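Local coordinates for probable E3 ubiquitin-protein ligase HERC1 (Homo sapiens, PDB 4QT6) that probably acts as an E3 ubiquitin-protein ligase of the HECT and RCC1-like class, seen here through its SPRY domain, a likely protein-recognition module, at residues Q8-L11 and I17-H20; G51-C56 and S97-D102; F67-T72 and M141-N146; W76-Y81 and I115-N120; S82-L85 and G89-T92. All blocks are in the same frame, centred on the assembly; numbering follows the deposited sequence. Where two conformers were deposited one is given.

Contact 1 of 5, residues Q8-L11 and I17-H20; sequences QCCL and ILTH. With ARF (formamide), chain H.
Leu11 and Thr19 face each other as an antiparallel hydrogen-bonded pair, and their backbones close both bonds of the ring: Leu11 N gives to Thr19 O at 2.8 Å, and Thr19 N returns to Leu11 O with an N-H...O angle of 172°. One step away, Cys10 and His20 form the non-hydrogen-bonded pair. Here the side chain of Cys10 does the packing, its CB lying 3.6 Å from CD1 of Leu18. The His20 ring swings back toward the other strand because its CG is anti to the backbone N (chi1 -176°). That brings CD2 to 3.3 Å from Cys9 O, which meets the imidazole at its edge and in the ring plane, while Cys10 SG sits obliquely to the ring, 5.4 Å from its centroid. Both ring nitrogens are engaged farther out, ND1 with Glu149 and NE2 with the carbonyl of Gly24, so the rotation of the imidazole is fixed from several directions. Thr19 OG1 is hydrogen-bonded to Glu13 OE1. On the Leu11 side a formamide molecule rests near the chain, its oxygen 3.7 Å from Leu11 CD2. The whole is a beta hairpin of strands 10-13 and 17-20 at the margin of one sheet; strand 150-154 pairs with the other edge of strand 17-20, and Cys10, Leu18 and His20 press against Phe142 of strand 137-142 in the other sheet.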
# COMPACT_ATOMS: atom_id res chain seq x y z
N GLN A 8 -8.11 10.05 -2.93
CA GLN A 8 -8.05 10.94 -4.09
C GLN A 8 -8.20 10.07 -5.34
O GLN A 8 -7.42 9.14 -5.57
CB GLN A 8 -6.71 11.68 -4.06
CG GLN A 8 -6.36 12.44 -5.31
CD GLN A 8 -7.13 13.74 -5.49
OE1 GLN A 8 -7.98 14.12 -4.67
NE2 GLN A 8 -6.82 14.43 -6.57
N CYS A 9 -9.20 10.38 -6.18
CA CYS A 9 -9.51 9.61 -7.40
C CYS A 9 -9.76 8.13 -7.15
O CYS A 9 -9.52 7.27 -8.01
CB CYS A 9 -8.44 9.81 -8.48
SG CYS A 9 -8.13 11.56 -8.81
N CYS A 10 -10.25 7.85 -5.94
CA CYS A 10 -10.62 6.51 -5.51
C CYS A 10 -11.91 6.64 -4.73
O CYS A 10 -12.21 7.72 -4.19
CB CYS A 10 -9.56 5.90 -4.59
SG CYS A 10 -7.97 5.63 -5.40
N LEU A 11 -12.65 5.55 -4.68
CA LEU A 11 -13.89 5.45 -3.91
C LEU A 11 -13.73 4.37 -2.85
O LEU A 11 -13.07 3.35 -3.11
CB LEU A 11 -15.02 5.01 -4.85
CG LEU A 11 -15.29 5.94 -6.04
CD1 LEU A 11 -16.15 5.24 -7.09
CD2 LEU A 11 -15.88 7.25 -5.59
N ILE A 17 -12.94 -1.78 1.05
CA ILE A 17 -12.31 -1.83 -0.26
C ILE A 17 -12.05 -0.44 -0.79
O ILE A 17 -12.88 0.47 -0.64
CB ILE A 17 -13.16 -2.67 -1.24
CG1 ILE A 17 -13.05 -4.15 -0.83
CG2 ILE A 17 -12.76 -2.51 -2.70
CD1 ILE A 17 -14.11 -5.02 -1.47
N LEU A 18 -10.89 -0.27 -1.42
CA LEU A 18 -10.58 0.95 -2.13
C LEU A 18 -10.61 0.64 -3.61
O LEU A 18 -9.91 -0.28 -4.09
CB LEU A 18 -9.20 1.50 -1.73
CG LEU A 18 -8.87 2.88 -2.31
CD1 LEU A 18 -9.63 3.95 -1.57
CD2 LEU A 18 -7.36 3.14 -2.24
N THR A 19 -11.42 1.41 -4.34
CA THR A 19 -11.58 1.23 -5.77
C THR A 19 -11.04 2.43 -6.52
O THR A 19 -11.36 3.57 -6.18
CB THR A 19 -13.08 1.02 -6.10
OG1 THR A 19 -13.53 -0.18 -5.45
CG2 THR A 19 -13.31 0.94 -7.61
N HIS A 20 -10.23 2.17 -7.55
CA HIS A 20 -9.64 3.24 -8.32
C HIS A 20 -10.76 3.84 -9.17
O HIS A 20 -11.43 3.11 -9.90
CB HIS A 20 -8.52 2.71 -9.20
CG HIS A 20 -7.79 3.77 -9.95
ND1 HIS A 20 -7.00 3.49 -11.04
CD2 HIS A 20 -7.73 5.11 -9.77
CE1 HIS A 20 -6.46 4.61 -11.48
NE2 HIS A 20 -6.91 5.61 -10.75
N ARF H . -12.93 10.27 -8.38
C ARF H . -13.46 9.15 -7.88
O ARF H . -14.13 8.43 -8.61

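Contact 2 of 5, residues G51-C56 and S97-D102; sequences GNEGTC and SFTQGD. With ARF (formamide), chain B; ARF (formamide), chain G.
Glu53 reaches across to Thr99 with its carboxylate. From CB the chain sets out with CG beside the backbone N (chi1 -70°) and then bends at chi2, 81°, which turns the carboxylate back along its own loop instead of letting it run straight out. CG passes the backbone of the other segment, 3.9 Å from Phe98 O. CD follows, lying 3.6 Å from Thr99 OG1. At the tip, OE2 takes a hydrogen bond from Thr99 OG1 at 2.6 Å, a short one, on its anti lone pair, the side away from OE1. The same oxygen also accepts from Gly51 N at 2.9 Å, a donor standing 46° out of the carboxylate plane, so two bonds grip one atom and fix the turn of the group. Thr99 can offer its hydroxyl because OG1 lies anti to the backbone N, and its own backbone N is bonded to Asp102 OD2 at 2.9 Å, across a type II turn from Thr99 to Asp102. Behind Glu53, the loop faces two formamides: one donates to Asn52 OD1 and, at 2.8 Å, to Glu53 O, the other to Asn52 O. Thr99 thus ties the loop leading into strand 103-109 to the loop before strand 55-60. Such loops at the rim of the SPRY beta sandwich commonly form the binding surface, and the two formamides seen here occupy neighbouring polar sites, consistent with such a surface.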
# COMPACT_ATOMS: atom_id res chain seq x y z
N GLY A 51 -0.68 -9.15 -15.25
CA GLY A 51 0.42 -8.85 -16.17
C GLY A 51 0.57 -7.41 -16.61
O GLY A 51 1.45 -7.09 -17.40
N ASN A 52 -0.28 -6.51 -16.12
CA ASN A 52 -0.15 -5.09 -16.44
C ASN A 52 -0.74 -4.29 -15.30
O ASN A 52 -1.58 -3.41 -15.49
CB ASN A 52 -0.85 -4.77 -17.76
CG ASN A 52 -0.57 -3.37 -18.25
OD1 ASN A 52 0.52 -2.81 -18.05
ND2 ASN A 52 -1.56 -2.78 -18.90
N GLU A 53 -0.26 -4.60 -14.10
CA GLU A 53 -0.86 -4.07 -12.86
C GLU A 53 -0.53 -2.60 -12.71
O GLU A 53 0.46 -2.11 -13.27
CB GLU A 53 -0.38 -4.86 -11.64
CG GLU A 53 -0.92 -6.27 -11.54
CD GLU A 53 -0.17 -7.28 -12.40
OE1 GLU A 53 0.82 -6.91 -13.05
OE2 GLU A 53 -0.58 -8.45 -12.43
N GLY A 54 -1.37 -1.90 -11.92
CA GLY A 54 -1.26 -0.47 -11.73
C GLY A 54 -1.32 -0.05 -10.27
O GLY A 54 -1.56 1.10 -9.97
N THR A 55 -1.12 -1.01 -9.37
CA THR A 55 -1.25 -0.81 -7.92
C THR A 55 0.09 -0.85 -7.20
O THR A 55 0.95 -1.69 -7.52
CB THR A 55 -2.09 -1.96 -7.35
OG1 THR A 55 -3.39 -1.92 -7.94
CG2 THR A 55 -2.22 -1.88 -5.81
N CYS A 56 0.21 -0.01 -6.17
CA CYS A 56 1.23 -0.18 -5.13
C CYS A 56 0.52 -0.20 -3.79
O CYS A 56 -0.52 0.44 -3.64
CB CYS A 56 2.21 0.97 -5.08
SG CYS A 56 3.21 1.20 -6.58
N SER A 97 6.59 -9.97 -7.32
CA SER A 97 5.44 -9.32 -7.93
C SER A 97 4.17 -9.91 -7.32
O SER A 97 4.21 -10.97 -6.70
CB SER A 97 5.44 -9.52 -9.45
OG SER A 97 5.33 -10.89 -9.78
N PHE A 98 3.06 -9.21 -7.46
CA PHE A 98 1.79 -9.75 -6.99
C PHE A 98 0.66 -9.22 -7.85
O PHE A 98 0.84 -8.28 -8.64
CB PHE A 98 1.57 -9.47 -5.49
CG PHE A 98 1.64 -8.00 -5.11
CD1 PHE A 98 2.85 -7.41 -4.81
CD2 PHE A 98 0.49 -7.23 -5.02
CE1 PHE A 98 2.94 -6.08 -4.44
CE2 PHE A 98 0.57 -5.89 -4.65
CZ PHE A 98 1.78 -5.31 -4.37
N THR A 99 -0.51 -9.85 -7.73
CA THR A 99 -1.63 -9.54 -8.62
C THR A 99 -2.95 -9.92 -7.98
O THR A 99 -3.02 -10.27 -6.77
CB THR A 99 -1.45 -10.26 -9.99
OG1 THR A 99 -2.36 -9.71 -10.96
CG2 THR A 99 -1.61 -11.74 -9.86
N GLN A 100 -4.01 -9.84 -8.78
CA GLN A 100 -5.35 -10.20 -8.34
C GLN A 100 -5.35 -11.55 -7.64
O GLN A 100 -4.77 -12.52 -8.14
CB GLN A 100 -6.27 -10.26 -9.56
CG GLN A 100 -7.72 -10.47 -9.20
CD GLN A 100 -8.66 -10.25 -10.38
OE1 GLN A 100 -8.58 -9.24 -11.08
NE2 GLN A 100 -9.58 -11.20 -10.58
N GLY A 101 -5.99 -11.61 -6.48
CA GLY A 101 -6.12 -12.84 -5.72
C GLY A 101 -5.01 -13.11 -4.72
O GLY A 101 -5.12 -14.05 -3.92
N ASP A 102 -3.96 -12.28 -4.73
CA ASP A 102 -2.88 -12.39 -3.75
C ASP A 102 -3.15 -11.54 -2.49
O ASP A 102 -3.86 -10.51 -2.53
CB ASP A 102 -1.54 -11.93 -4.35
CG ASP A 102 -1.03 -12.86 -5.44
OD1 ASP A 102 -1.27 -14.07 -5.33
OD2 ASP A 102 -0.36 -12.36 -6.38
N ARF B . 2.04 -2.29 -15.55
C ARF B . 3.22 -1.72 -15.34
O ARF B . 3.46 -1.15 -14.29
N ARF G . -2.33 -0.65 -15.50
C ARF G . -1.09 -0.15 -15.55
O ARF G . -0.91 1.04 -15.74

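Contact 3 of 5, residues F67-T72 and M141-N146. With ARF (formamide), chain B; ARF (formamide), chain G.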
# COMPACT_ATOMS: atom_id res chain seq x y z
N PHE A 67 2.25 11.78 -4.36
CA PHE A 67 1.89 10.37 -4.45
C PHE A 67 2.37 9.67 -5.71
O PHE A 67 1.93 8.60 -6.02
CB PHE A 67 0.37 10.14 -4.22
CG PHE A 67 -0.54 10.71 -5.29
CD1 PHE A 67 -1.02 12.00 -5.20
CD2 PHE A 67 -1.03 9.90 -6.30
CE1 PHE A 67 -1.90 12.50 -6.16
CE2 PHE A 67 -1.90 10.39 -7.26
CZ PHE A 67 -2.34 11.69 -7.18
N ASN A 68 3.34 10.29 -6.41
CA ASN A 68 4.02 9.65 -7.53
C ASN A 68 4.98 8.63 -6.94
O ASN A 68 5.90 9.00 -6.20
CB ASN A 68 4.81 10.71 -8.31
CG ASN A 68 5.59 10.17 -9.49
OD1 ASN A 68 5.64 8.97 -9.76
ND2 ASN A 68 6.21 11.09 -10.23
N HIS A 69 4.74 7.36 -7.23
CA HIS A 69 5.58 6.31 -6.66
C HIS A 69 7.07 6.48 -6.99
O HIS A 69 7.91 6.09 -6.19
CB HIS A 69 5.09 4.89 -7.01
CG HIS A 69 5.19 4.55 -8.46
ND1 HIS A 69 4.39 5.13 -9.42
CD2 HIS A 69 5.96 3.65 -9.10
CE1 HIS A 69 4.69 4.62 -10.60
NE2 HIS A 69 5.64 3.72 -10.44
N ARG A 70 7.39 7.09 -8.14
CA ARG A 70 8.78 7.27 -8.55
C ARG A 70 9.55 8.30 -7.73
O ARG A 70 10.78 8.24 -7.66
CB ARG A 70 8.83 7.64 -10.04
CG ARG A 70 8.30 6.56 -10.96
CD ARG A 70 9.42 5.86 -11.71
NE ARG A 70 8.90 4.73 -12.48
CZ ARG A 70 9.43 3.51 -12.50
NH1 ARG A 70 10.53 3.22 -11.80
NH2 ARG A 70 8.86 2.57 -13.24
N THR A 71 8.83 9.24 -7.10
CA THR A 71 9.45 10.34 -6.35
C THR A 71 9.06 10.47 -4.88
O THR A 71 9.80 11.05 -4.10
CB THR A 71 9.18 11.70 -7.01
OG1 THR A 71 7.77 11.98 -7.02
CG2 THR A 71 9.70 11.70 -8.42
N THR A 72 7.90 9.93 -4.50
CA THR A 72 7.36 10.26 -3.19
C THR A 72 8.23 9.84 -2.00
O THR A 72 8.78 8.76 -1.98
CB THR A 72 5.94 9.64 -2.99
OG1 THR A 72 5.41 10.10 -1.74
CG2 THR A 72 5.97 8.16 -3.03
N MSE A 141 -2.02 2.96 -3.60
CA MSE A 141 -1.90 3.99 -4.64
C MSE A 141 -2.07 3.32 -5.98
O MSE A 141 -1.61 2.19 -6.15
CB MSE A 141 -0.52 4.63 -4.46
CG MSE A 141 -0.20 5.85 -5.32
SE MSE A 141 0.50 5.40 -7.11
CE MSE A 141 1.41 3.70 -6.77
N PHE A 142 -2.71 4.00 -6.92
CA PHE A 142 -2.85 3.51 -8.28
C PHE A 142 -2.20 4.49 -9.25
O PHE A 142 -2.52 5.68 -9.22
CB PHE A 142 -4.32 3.36 -8.63
CG PHE A 142 -5.10 2.50 -7.67
CD1 PHE A 142 -4.93 1.11 -7.65
CD2 PHE A 142 -6.05 3.08 -6.82
CE1 PHE A 142 -5.66 0.33 -6.77
CE2 PHE A 142 -6.79 2.28 -5.94
CZ PHE A 142 -6.58 0.92 -5.92
N TYR A 143 -1.29 3.99 -10.08
CA TYR A 143 -0.61 4.85 -11.07
C TYR A 143 -1.15 4.68 -12.47
O TYR A 143 -0.67 5.34 -13.41
CB TYR A 143 0.92 4.67 -11.05
CG TYR A 143 1.40 3.27 -11.27
CD1 TYR A 143 1.53 2.75 -12.55
CD2 TYR A 143 1.72 2.45 -10.20
CE1 TYR A 143 1.95 1.46 -12.75
CE2 TYR A 143 2.17 1.15 -10.39
CZ TYR A 143 2.31 0.67 -11.67
OH TYR A 143 2.76 -0.61 -11.86
N SER A 144 -2.13 3.79 -12.61
CA SER A 144 -2.86 3.69 -13.85
C SER A 144 -3.73 4.92 -14.10
O SER A 144 -4.09 5.65 -13.17
CB SER A 144 -3.72 2.43 -13.82
OG SER A 144 -4.48 2.39 -12.63
N SER A 145 -4.05 5.15 -15.37
CA SER A 145 -4.89 6.28 -15.75
C SER A 145 -6.37 5.95 -15.63
O SER A 145 -7.18 6.79 -15.25
CB SER A 145 -4.58 6.69 -17.19
OG SER A 145 -4.70 5.58 -18.06
N ASN A 146 -6.71 4.71 -15.99
CA ASN A 146 -8.08 4.28 -16.04
C ASN A 146 -8.55 3.73 -14.70
O ASN A 146 -7.76 3.15 -13.95
CB ASN A 146 -8.25 3.18 -17.08
CG ASN A 146 -8.07 3.68 -18.50
OD1 ASN A 146 -8.10 4.88 -18.76
ND2 ASN A 146 -7.87 2.76 -19.42
N ARF B . 2.04 -2.29 -15.55
C ARF B . 3.22 -1.72 -15.34
O ARF B . 3.46 -1.15 -14.29
N ARF G . -2.33 -0.65 -15.50
C ARF G . -1.09 -0.15 -15.55
O ARF G . -0.91 1.04 -15.74
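His69 and Tyr143 lie face to face as an offset stack, ring centroids 4.5 Å apart and planes tilted by 27°. The overlap is at the rims: His69 CE1 comes down 3.6 Å from Tyr143 CG, near the CB end of the tyrosine, and leaves the phenol end to other partners. Both residues carry CG between the backbone N and the carbonyl carbon (chi1 67° in His69, 57° in Tyr143), and these matching torsions lean the two rings into each other from opposite segments. The other face of the imidazole is covered by Arg70 CG. Beside the stack runs the side chain of Met141, deposited as selenomethionine and bent at chi2 and chi3. Its CG passes 3.5 Å from Phe67 O and meets the edge of the Phe67 ring near its plane. Next along the chain the selenium lies obliquely to the imidazole, and CE then ends 3.9 Å from His69 CB. The hydroxyl Tyr143 OH gives a short hydrogen bond to the formamide oxygen, which lies at the edge of the ring, and OH in turn accepts from Arg79 NE. A leucine in place of Tyr143 would probably leave His69 without its flat partner and the formamide oxygen without this donor. With Asn52, Glu53, Arg79 and Tyr81, Tyr143 completes a formamide pocket, and the stack thus backs one wall of that site at the end of strand 137-142, among the loops where SPRY domains commonly hold their ligands.

Contact 4 of 5, residues W76-Y81 and I115-N120. With ARF (formamide), chain B; ARF (formamide), chain C.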
# COMPACT_ATOMS: atom_id res chain seq x y z
N TRP A 76 5.73 4.84 1.44
CA TRP A 76 6.65 3.72 1.30
C TRP A 76 5.85 2.65 0.57
O TRP A 76 4.84 2.14 1.10
CB TRP A 76 7.08 3.19 2.67
CG TRP A 76 8.11 3.99 3.42
CD1 TRP A 76 9.44 3.67 3.55
CD2 TRP A 76 7.92 5.18 4.19
NE1 TRP A 76 10.07 4.60 4.31
CE2 TRP A 76 9.18 5.53 4.74
CE3 TRP A 76 6.83 6.01 4.44
CZ2 TRP A 76 9.35 6.66 5.53
CZ3 TRP A 76 7.01 7.13 5.24
CH2 TRP A 76 8.26 7.43 5.79
N LEU A 77 6.25 2.31 -0.65
CA LEU A 77 5.37 1.58 -1.55
C LEU A 77 6.00 0.34 -2.13
O LEU A 77 7.21 0.28 -2.37
CB LEU A 77 4.90 2.48 -2.68
CG LEU A 77 4.06 3.68 -2.27
CD1 LEU A 77 3.85 4.61 -3.46
CD2 LEU A 77 2.72 3.23 -1.69
N TYR A 78 5.14 -0.62 -2.43
CA TYR A 78 5.50 -1.93 -2.96
C TYR A 78 4.59 -2.16 -4.18
O TYR A 78 3.35 -2.15 -4.09
CB TYR A 78 5.34 -2.98 -1.83
CG TYR A 78 5.49 -4.45 -2.13
CD1 TYR A 78 6.37 -4.90 -3.11
CD2 TYR A 78 4.84 -5.41 -1.35
CE1 TYR A 78 6.51 -6.26 -3.36
CE2 TYR A 78 4.99 -6.76 -1.59
CZ TYR A 78 5.84 -7.18 -2.59
OH TYR A 78 5.96 -8.55 -2.82
N ARG A 79 5.24 -2.33 -5.33
CA ARG A 79 4.56 -2.31 -6.63
C ARG A 79 4.19 -3.71 -7.14
O ARG A 79 5.06 -4.61 -7.25
CB ARG A 79 5.49 -1.60 -7.63
CG ARG A 79 4.98 -1.46 -9.04
CD ARG A 79 5.98 -0.65 -9.85
NE ARG A 79 5.71 -0.67 -11.29
CZ ARG A 79 6.62 -0.46 -12.24
NH1 ARG A 79 7.90 -0.23 -11.91
NH2 ARG A 79 6.26 -0.51 -13.51
N ALA A 80 2.90 -3.90 -7.47
CA ALA A 80 2.37 -5.19 -7.85
C ALA A 80 3.08 -5.74 -9.09
O ALA A 80 3.50 -6.89 -9.12
CB ALA A 80 0.88 -5.09 -8.11
N TYR A 81 3.21 -4.89 -10.10
CA TYR A 81 3.63 -5.33 -11.44
C TYR A 81 5.01 -5.97 -11.45
O TYR A 81 5.21 -6.97 -12.13
CB TYR A 81 3.61 -4.14 -12.40
CG TYR A 81 4.22 -4.46 -13.75
CD1 TYR A 81 3.54 -5.26 -14.64
CD2 TYR A 81 5.48 -4.01 -14.09
CE1 TYR A 81 4.09 -5.58 -15.87
CE2 TYR A 81 6.05 -4.32 -15.32
CZ TYR A 81 5.33 -5.10 -16.21
OH TYR A 81 5.86 -5.44 -17.45
N ILE A 115 9.70 -1.59 7.83
CA ILE A 115 8.53 -2.13 7.14
C ILE A 115 8.92 -3.41 6.43
O ILE A 115 9.96 -3.47 5.73
CB ILE A 115 8.01 -1.13 6.09
CG1 ILE A 115 7.46 0.12 6.78
CG2 ILE A 115 6.95 -1.80 5.21
CD1 ILE A 115 7.39 1.33 5.87
N SER A 116 8.11 -4.46 6.61
CA SER A 116 8.35 -5.73 5.93
C SER A 116 7.08 -6.16 5.21
O SER A 116 6.00 -5.77 5.63
CB SER A 116 8.79 -6.80 6.94
OG SER A 116 9.87 -6.34 7.75
N PHE A 117 7.25 -6.92 4.14
CA PHE A 117 6.14 -7.43 3.33
C PHE A 117 6.29 -8.92 3.05
O PHE A 117 7.37 -9.37 2.65
CB PHE A 117 6.08 -6.73 1.97
CG PHE A 117 5.79 -5.26 2.02
CD1 PHE A 117 4.56 -4.78 2.44
CD2 PHE A 117 6.74 -4.34 1.60
CE1 PHE A 117 4.30 -3.41 2.48
CE2 PHE A 117 6.49 -2.99 1.62
CZ PHE A 117 5.26 -2.51 2.05
N GLY A 118 5.21 -9.67 3.21
CA GLY A 118 5.17 -11.07 2.85
C GLY A 118 4.06 -11.29 1.85
O GLY A 118 3.04 -10.60 1.88
N LYS A 119 4.28 -12.21 0.92
CA LYS A 119 3.27 -12.54 -0.09
C LYS A 119 2.64 -13.89 0.22
O LYS A 119 3.35 -14.87 0.46
CB LYS A 119 3.89 -12.56 -1.49
CG LYS A 119 2.95 -13.02 -2.57
CD LYS A 119 3.63 -12.99 -3.93
CE LYS A 119 2.72 -13.52 -5.02
NZ LYS A 119 3.47 -13.69 -6.30
N ASN A 120 1.31 -13.93 0.20
CA ASN A 120 0.53 -15.14 0.44
C ASN A 120 1.02 -15.98 1.61
O ASN A 120 1.21 -17.20 1.49
CB ASN A 120 0.43 -15.98 -0.84
CG ASN A 120 -0.41 -15.30 -1.90
OD1 ASN A 120 -1.39 -14.63 -1.59
ND2 ASN A 120 -0.03 -15.46 -3.16
N ARF B . 2.04 -2.29 -15.55
C ARF B . 3.22 -1.72 -15.34
O ARF B . 3.46 -1.15 -14.29
N ARF C . 7.16 -9.99 -0.61
C ARF C . 8.12 -10.92 -0.66
O ARF C . 8.64 -11.20 -1.73
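Ile115 opens the contact by pushing CD1 over the face of the Trp76 indole, 4.0 Å from the centroid of the five-membered ring, a CH-pi contact; the two side chains cross at about a right angle, and the same methyl is 3.7 Å from Trp76 CG. Two residues on, Phe117 meets Tyr78. Their rings form an offset stack with centroids 4.8 Å apart and planes at 29°, and the side chains slide past each other in opposite directions. Tyr78 CD2 stands over the phenylalanine ring near its rim, 3.5 Å from Phe117 CG, while Tyr78 CB sits over the same ring, 4.0 Å from its centroid. The tyrosine can reach across because its CG is anti to the backbone N (chi1 173°), which sends the hydroxyl beyond the phenylalanine. There OH gives to Ser96 O and accepts from a formamide N at 2.9 Å; that N also makes a weak bond to Phe117 O. With an alanine in place of Tyr78 the phenol ring is gone, which is likely to leave a gap over the CG-CD2 side of Phe117, and Ser96 O and the formamide without their hydroxyl partner. Further on, Lys119 sends its extended chain away, to Ser97 O, and Asn120 ties to Asp102. This is the middle of the sandwich: strand 75-79 belongs to one sheet and strand 114-119 to the other, and the aromatic and aliphatic side chains mesh between them, with Val59, Ile104, Cys106, Leu108 and Phe128 closing the core around the four.

Contact 5 of 5, residues S82-L85 and G89-T92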
# COMPACT_ATOMS: atom_id res chain seq x y z
N SER A 82 5.94 -5.39 -10.70
CA SER A 82 7.35 -5.75 -10.72
C SER A 82 7.94 -6.22 -9.39
O SER A 82 9.08 -6.71 -9.34
CB SER A 82 8.14 -4.53 -11.16
OG SER A 82 7.90 -3.43 -10.28
N GLY A 83 7.22 -6.02 -8.28
CA GLY A 83 7.81 -6.26 -6.98
C GLY A 83 8.78 -5.19 -6.48
O GLY A 83 9.34 -5.34 -5.39
N ASN A 84 8.94 -4.09 -7.23
CA ASN A 84 9.83 -2.99 -6.84
C ASN A 84 9.30 -2.27 -5.62
O ASN A 84 8.10 -2.32 -5.33
CB ASN A 84 10.04 -1.96 -7.97
CG ASN A 84 10.90 -2.48 -9.11
OD1 ASN A 84 10.42 -2.63 -10.23
ND2 ASN A 84 12.16 -2.78 -8.83
N LEU A 85 10.21 -1.60 -4.93
CA LEU A 85 9.98 -0.84 -3.70
C LEU A 85 10.37 0.62 -3.92
O LEU A 85 11.38 0.90 -4.61
CB LEU A 85 10.83 -1.42 -2.56
CG LEU A 85 10.51 -2.83 -2.10
CD1 LEU A 85 11.56 -3.34 -1.13
CD2 LEU A 85 9.12 -2.88 -1.45
N GLY A 89 12.30 7.41 -4.27
CA GLY A 89 12.78 6.74 -5.47
C GLY A 89 12.78 5.24 -5.39
O GLY A 89 12.57 4.65 -4.32
N GLU A 90 13.02 4.60 -6.53
CA GLU A 90 13.06 3.15 -6.63
C GLU A 90 14.27 2.62 -5.90
O GLU A 90 15.40 3.13 -6.09
CB GLU A 90 13.10 2.67 -8.09
CG GLU A 90 12.87 1.18 -8.27
CD GLU A 90 12.77 0.75 -9.72
OE1 GLU A 90 11.64 0.64 -10.26
OE2 GLU A 90 13.83 0.53 -10.35
N GLN A 91 14.05 1.62 -5.07
CA GLN A 91 15.12 1.02 -4.29
C GLN A 91 15.77 -0.13 -5.05
O GLN A 91 15.22 -0.63 -6.02
CB GLN A 91 14.57 0.51 -2.96
CG GLN A 91 13.96 1.62 -2.12
CD GLN A 91 14.91 2.77 -1.93
OE1 GLN A 91 14.68 3.87 -2.42
NE2 GLN A 91 16.03 2.51 -1.27
N THR A 92 16.93 -0.56 -4.57
CA THR A 92 17.60 -1.69 -5.17
C THR A 92 16.85 -2.98 -4.93
O THR A 92 16.64 -3.78 -5.85
CB THR A 92 19.03 -1.83 -4.63
OG1 THR A 92 19.74 -0.61 -4.88
CG2 THR A 92 19.75 -2.98 -5.31
O HOH W 1 12.88 -2.00 -6.00
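In Glu90, CG lies anti to the backbone N (chi1 -169°) and the chain runs on extended, which lays the carboxylate over the amide of Asn84, whose CG sits beside its own backbone N (chi1 -72°). The two flat groups stack with their planes 14° apart, Glu90 OE1 coming to 3.4 Å from Asn84 CG; OE1 and Asn84 OD1 are both acceptors and do not bond. Glu90 OE1 has its charge partner in Arg70, through a salt bridge, while Asn84 OD1 takes a 2.6 Å hydrogen bond from Ser82 OG. That hydroxyl also accepts from Asn84 N, which makes an ST turn at the start of the segment. Strand 84-86, at the edge of a SPRY sandwich sheet, turns back into the weakly bonded strand 90-91: Gln91 N gives to Leu85 O at 2.8 Å, the one direct hydrogen bond between the segments, and Glu90 CA leans on the same carbonyl, 3.5 Å from Leu85 O. A water fills in where a direct bond is missing, accepting from Leu85 N at 2.9 Å and from Asn84 ND2, and giving to Gln91 O at 2.7 Å. Leu85 turns inward, against Tyr78, Ala127 and Phe128.

Contact 4 is the core of the set, apolar and aromatic between the two sheets, whereas contact 5 lies at the surface and works through a backbone bond, stacked polar groups and a water. Contacts 1 and 3 are partly buried and touch through the end of strand 137-142 and the loop after it. Contact 2, buried but polar, joins two loops by a single carboxylate. Contacts 2 and 3 meet where strands 55-60 and 137-142 run side by side, and together with contact 4 they share one formamide. Contact 5 is nested within the loop closed by contact 4 and also touches contact 3, through a salt bridge.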